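PDB 2E47: time interval measuring enzyme TIME, which probably catalyses the dismutation of superoxide to oxygen and hydrogen peroxide as a copper- and zinc-dependent enzyme of the Cu-Zn superoxide dismutase family. Local coordinates for residues Glu46-His50 with Lys126-Tyr130; His72-Gly76 with Ser138-Gly142. All blocks are in the same frame, centred on the assembly; numbering follows the deposited sequence.

Contact 1: residues Glu46-His50 with Lys126-Tyr130; sequences EYGFH and KADDY. With CU (copper (II) ion), chain E.
A copper ligand and its second-shell partner meet here, where strand 45-52 meets the loop that follows strand 120-124. The strand residues Glu-46 to His-50 are extended throughout, Gly-48 with polyproline-like angles (phi/psi -55/136); Lys-126 to Asp-128 stay extended too, before the chain turns at Asp-129 and Tyr-130 (phi/psi 66/22), whose ring swings back toward Glu-46, and the end-to-end directions of the segments lie 67° apart. Tyr-47 is level with Ala-127 (CA to CA 4.1 Å) and Gly-48 with Asp-128 (4.6 Å). One backbone hydrogen bond joins the two segments, from Gly-48 N to Lys-126 O (2.9 Å, nearly linear). Glu-46 O and Ala-127 N do not bond directly; water 2 lies between, 2.8 Å from Glu-46 O and more weakly 2.9 Å from Ala-127 N. His-50, with chi1 at -40°, binds copper through ND1 (2.0 Å), while His-52, His-67 and His-124 complete the site through NE2; its own NE2 donates to Asp-128 OD1 at 3.0 Å, the carboxylate oxygen lying near the ring plane. In this Cu-Zn superoxide dismutase beta-barrel, Asp-128 (chi1 t) is a bridge between the metal sites: its OD2 also takes a hydrogen bond from the zinc ligand His-75 and closes an Asx turn with Tyr-130 N (2.8 Å). A CB on Gly-48 would crowd His-50 CE1. Toward solvent, Glu-46 CG packs on Ala-127 CB at 3.5 Å; water 1 links Glu-46 OE2 to Tyr-130 OH (2.8 Å each), and water 3 donates to Glu-46 OE1 (3.2 Å) and Asp-128 O (3.1 Å).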
# COMPACT_ATOMS: atom_id res chain seq x y z
N GLU A 46 13.40 -4.24 -21.95
CA GLU A 46 13.68 -3.58 -20.66
C GLU A 46 12.70 -2.46 -20.44
O GLU A 46 12.27 -1.80 -21.41
CB GLU A 46 15.13 -3.05 -20.57
CG GLU A 46 15.55 -1.98 -21.51
CD GLU A 46 17.05 -1.51 -21.31
OE1 GLU A 46 17.48 -0.52 -22.01
OE2 GLU A 46 17.77 -2.08 -20.45
N TYR A 47 12.33 -2.23 -19.18
CA TYR A 47 11.20 -1.34 -18.88
C TYR A 47 11.50 -0.62 -17.59
O TYR A 47 11.94 -1.27 -16.61
CB TYR A 47 9.93 -2.18 -18.71
CG TYR A 47 9.60 -3.03 -19.97
CD1 TYR A 47 10.12 -4.32 -20.13
CD2 TYR A 47 8.78 -2.54 -20.94
CE1 TYR A 47 9.86 -5.11 -21.25
CE2 TYR A 47 8.49 -3.35 -22.08
CZ TYR A 47 9.05 -4.62 -22.21
OH TYR A 47 8.77 -5.41 -23.31
N GLY A 48 11.23 0.69 -17.57
CA GLY A 48 11.43 1.51 -16.39
C GLY A 48 10.71 0.98 -15.20
O GLY A 48 9.55 0.55 -15.31
N PHE A 49 11.38 0.96 -14.06
CA PHE A 49 10.73 0.49 -12.85
C PHE A 49 11.17 1.41 -11.73
O PHE A 49 12.34 1.51 -11.45
CB PHE A 49 11.25 -0.89 -12.61
CG PHE A 49 10.57 -1.61 -11.50
CD1 PHE A 49 11.28 -2.03 -10.40
CD2 PHE A 49 9.25 -1.92 -11.61
CE1 PHE A 49 10.64 -2.70 -9.39
CE2 PHE A 49 8.61 -2.59 -10.63
CZ PHE A 49 9.31 -2.97 -9.50
N HIS A 50 10.24 2.15 -11.10
CA HIS A 50 10.64 3.17 -10.12
C HIS A 50 9.73 3.18 -8.90
O HIS A 50 8.61 2.76 -9.03
CB HIS A 50 10.54 4.56 -10.74
CG HIS A 50 11.00 4.63 -12.16
ND1 HIS A 50 10.21 5.15 -13.16
CD2 HIS A 50 12.18 4.26 -12.74
CE1 HIS A 50 10.88 5.09 -14.30
NE2 HIS A 50 12.08 4.56 -14.08
N LYS A 126 8.12 1.75 -21.41
CA LYS A 126 9.44 1.61 -22.06
C LYS A 126 10.60 1.77 -21.16
O LYS A 126 10.44 2.08 -19.96
CB LYS A 126 9.61 2.53 -23.26
CG LYS A 126 9.32 3.99 -23.06
CD LYS A 126 8.88 4.50 -24.42
CE LYS A 126 9.11 6.04 -24.55
NZ LYS A 126 9.61 6.44 -25.92
N ALA A 127 11.76 1.59 -21.75
CA ALA A 127 13.01 1.60 -21.01
C ALA A 127 13.31 2.97 -20.40
O ALA A 127 12.98 4.00 -20.95
CB ALA A 127 14.17 1.17 -21.92
N ASP A 128 13.92 2.96 -19.24
CA ASP A 128 14.46 4.17 -18.62
C ASP A 128 15.80 4.49 -19.32
O ASP A 128 16.65 3.61 -19.38
CB ASP A 128 14.73 3.80 -17.16
CG ASP A 128 15.13 5.00 -16.27
OD1 ASP A 128 14.88 4.87 -15.04
OD2 ASP A 128 15.69 6.02 -16.76
N ASP A 129 15.99 5.73 -19.80
CA ASP A 129 17.24 6.09 -20.52
C ASP A 129 18.28 6.74 -19.57
O ASP A 129 19.34 7.25 -19.98
CB ASP A 129 16.89 7.02 -21.69
CG ASP A 129 16.46 8.44 -21.23
OD1 ASP A 129 15.90 9.18 -22.08
OD2 ASP A 129 16.66 8.82 -20.03
N TYR A 130 17.95 6.70 -18.28
CA TYR A 130 18.82 7.01 -17.15
C TYR A 130 19.22 8.47 -17.12
O TYR A 130 20.22 8.82 -16.49
CB TYR A 130 20.04 6.12 -17.08
CG TYR A 130 19.83 4.64 -17.16
CD1 TYR A 130 19.02 3.96 -16.21
CD2 TYR A 130 20.46 3.88 -18.17
CE1 TYR A 130 18.84 2.56 -16.27
CE2 TYR A 130 20.25 2.52 -18.27
CZ TYR A 130 19.46 1.85 -17.31
OH TYR A 130 19.31 0.48 -17.41
CU CU E . 8.56 6.34 -13.12
O HOH W 1 20.01 -0.55 -19.88
O HOH W 2 11.51 -0.50 -23.78
O HOH W 3 18.18 2.58 -21.83

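Contact 2: residues His72-Gly76 with Ser138-Gly142; sequences HKDHG and SRKTG. With ZN (zinc ion), chain F.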
# COMPACT_ATOMS: atom_id res chain seq x y z
N HIS A 72 15.98 15.91 -3.85
CA HIS A 72 15.88 16.87 -4.98
C HIS A 72 17.01 16.75 -5.96
O HIS A 72 17.60 17.77 -6.31
CB HIS A 72 15.81 18.34 -4.49
CG HIS A 72 14.89 18.52 -3.34
ND1 HIS A 72 13.56 18.82 -3.49
CD2 HIS A 72 15.10 18.38 -2.01
CE1 HIS A 72 12.98 18.87 -2.31
NE2 HIS A 72 13.89 18.60 -1.39
N LYS A 73 17.32 15.53 -6.40
CA LYS A 73 18.31 15.35 -7.41
C LYS A 73 17.62 15.24 -8.76
O LYS A 73 16.38 15.47 -8.88
CB LYS A 73 19.20 14.15 -7.12
CG LYS A 73 19.92 14.20 -5.71
CD LYS A 73 21.14 13.24 -5.66
CE LYS A 73 21.86 13.25 -4.31
NZ LYS A 73 21.70 14.61 -3.68
N ASP A 74 18.42 14.96 -9.80
CA ASP A 74 17.92 14.72 -11.12
C ASP A 74 17.73 13.19 -11.28
O ASP A 74 18.25 12.39 -10.45
CB ASP A 74 18.90 15.22 -12.17
CG ASP A 74 19.14 16.76 -12.10
OD1 ASP A 74 18.20 17.56 -12.14
OD2 ASP A 74 20.30 17.16 -12.09
N HIS A 75 17.05 12.83 -12.35
CA HIS A 75 16.85 11.44 -12.65
C HIS A 75 18.16 10.87 -13.07
O HIS A 75 18.85 11.47 -13.85
CB HIS A 75 15.82 11.26 -13.81
CG HIS A 75 15.56 9.83 -14.13
ND1 HIS A 75 14.79 9.02 -13.32
CD2 HIS A 75 15.97 9.07 -15.17
CE1 HIS A 75 14.77 7.80 -13.83
NE2 HIS A 75 15.48 7.79 -14.95
N GLY A 76 18.50 9.67 -12.61
CA GLY A 76 19.73 9.08 -13.06
C GLY A 76 19.68 7.57 -13.15
O GLY A 76 18.63 6.96 -13.02
N SER A 138 14.08 13.48 -20.11
CA SER A 138 15.13 12.54 -19.70
C SER A 138 15.61 12.73 -18.24
O SER A 138 15.67 11.74 -17.47
CB SER A 138 16.27 12.46 -20.71
OG SER A 138 17.20 11.39 -20.38
N ARG A 139 15.91 13.97 -17.84
CA ARG A 139 16.48 14.23 -16.52
C ARG A 139 15.44 14.28 -15.43
O ARG A 139 15.81 14.49 -14.28
CB ARG A 139 17.27 15.56 -16.48
CG ARG A 139 18.62 15.51 -17.24
CD ARG A 139 19.76 14.79 -16.42
NE ARG A 139 20.76 15.65 -15.72
CZ ARG A 139 20.73 16.99 -15.55
NH1 ARG A 139 21.73 17.57 -14.88
NH2 ARG A 139 19.73 17.76 -16.00
N LYS A 140 14.16 14.08 -15.79
CA LYS A 140 13.07 13.96 -14.85
C LYS A 140 12.49 12.53 -14.71
O LYS A 140 12.16 12.08 -13.60
CB LYS A 140 11.92 14.87 -15.24
CG LYS A 140 12.30 16.27 -15.66
CD LYS A 140 11.18 17.26 -15.27
CE LYS A 140 11.19 17.63 -13.76
NZ LYS A 140 12.18 18.73 -13.43
N THR A 141 12.26 11.87 -15.84
CA THR A 141 11.56 10.63 -15.84
C THR A 141 12.35 9.54 -16.53
O THR A 141 11.93 8.40 -16.55
CB THR A 141 10.20 10.74 -16.58
OG1 THR A 141 10.44 11.06 -17.95
CG2 THR A 141 9.26 11.83 -15.95
N GLY A 142 13.45 9.88 -17.18
CA GLY A 142 14.11 8.83 -17.97
C GLY A 142 13.44 8.48 -19.30
O GLY A 142 13.92 7.57 -19.99
ZN ZN F . 13.73 9.32 -11.57
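Zinc ligand His-75 is held where helix 138-141, a short turn within the long loop after strand 120-124, packs on the zinc-binding loop between strands 45-52 and 87-93 of the Cu-Zn superoxide dismutase fold. All three nitrogens of His-75 are satisfied. Its backbone N donates to Arg-139 O at 2.8 Å and 167°, ND1 binds zinc at 2.1 Å, and NE2 is hydrogen-bonded to Asp-128, a residue that also meets a copper ligand. His-67, His-84 and Asp-87 complete the zinc site; Asp-87 also accepts from Gly-76 N. With chi1 t, the His-75 ring lies along the helix end, Thr-141 C and Gly-142 N over one face. Ser-138 O accepts from Gly-142 N (2.9 Å) and lies 3.5 Å from His-75 CD2. Gly-142 leaves the helix with positive phi (77°), and a CB there would clash with His-75 NE2. On the helix, Ser-138 OG bonds to Asp-129, while Thr-141 OG1 is paired with Asp-137 O and Asn-143 N. At the solvent-facing margin Asp-74 and Arg-139 form a salt bridge of charges alone: Asp-74 OD2 sits 3.2 Å from Arg-139 NH1 but over the face of the guanidinium, where no N-H points at it.

Overall arrangement
Contacts 1 and 2 lie side by side, their centres 12 Å apart, at the metal-binding side of the antiparallel barrel. Along the chain their segments alternate, 46-50, 72-76, 126-130, 138-142: strand 45-52 and the zinc-binding loop come first, then two parts of the long loop that follows strand 120-124, the second carrying helix 138-141. That loop therefore backs both metal sites. The contacts touch directly through Asp-128 OD2 to His-75 NE2 (2.5 Å) and Asp-129 OD2 to Ser-138 OG (2.6 Å), both probable hydrogen bonds. The first gives a second-shell link from copper to zinc, beside the direct His-67 bridge.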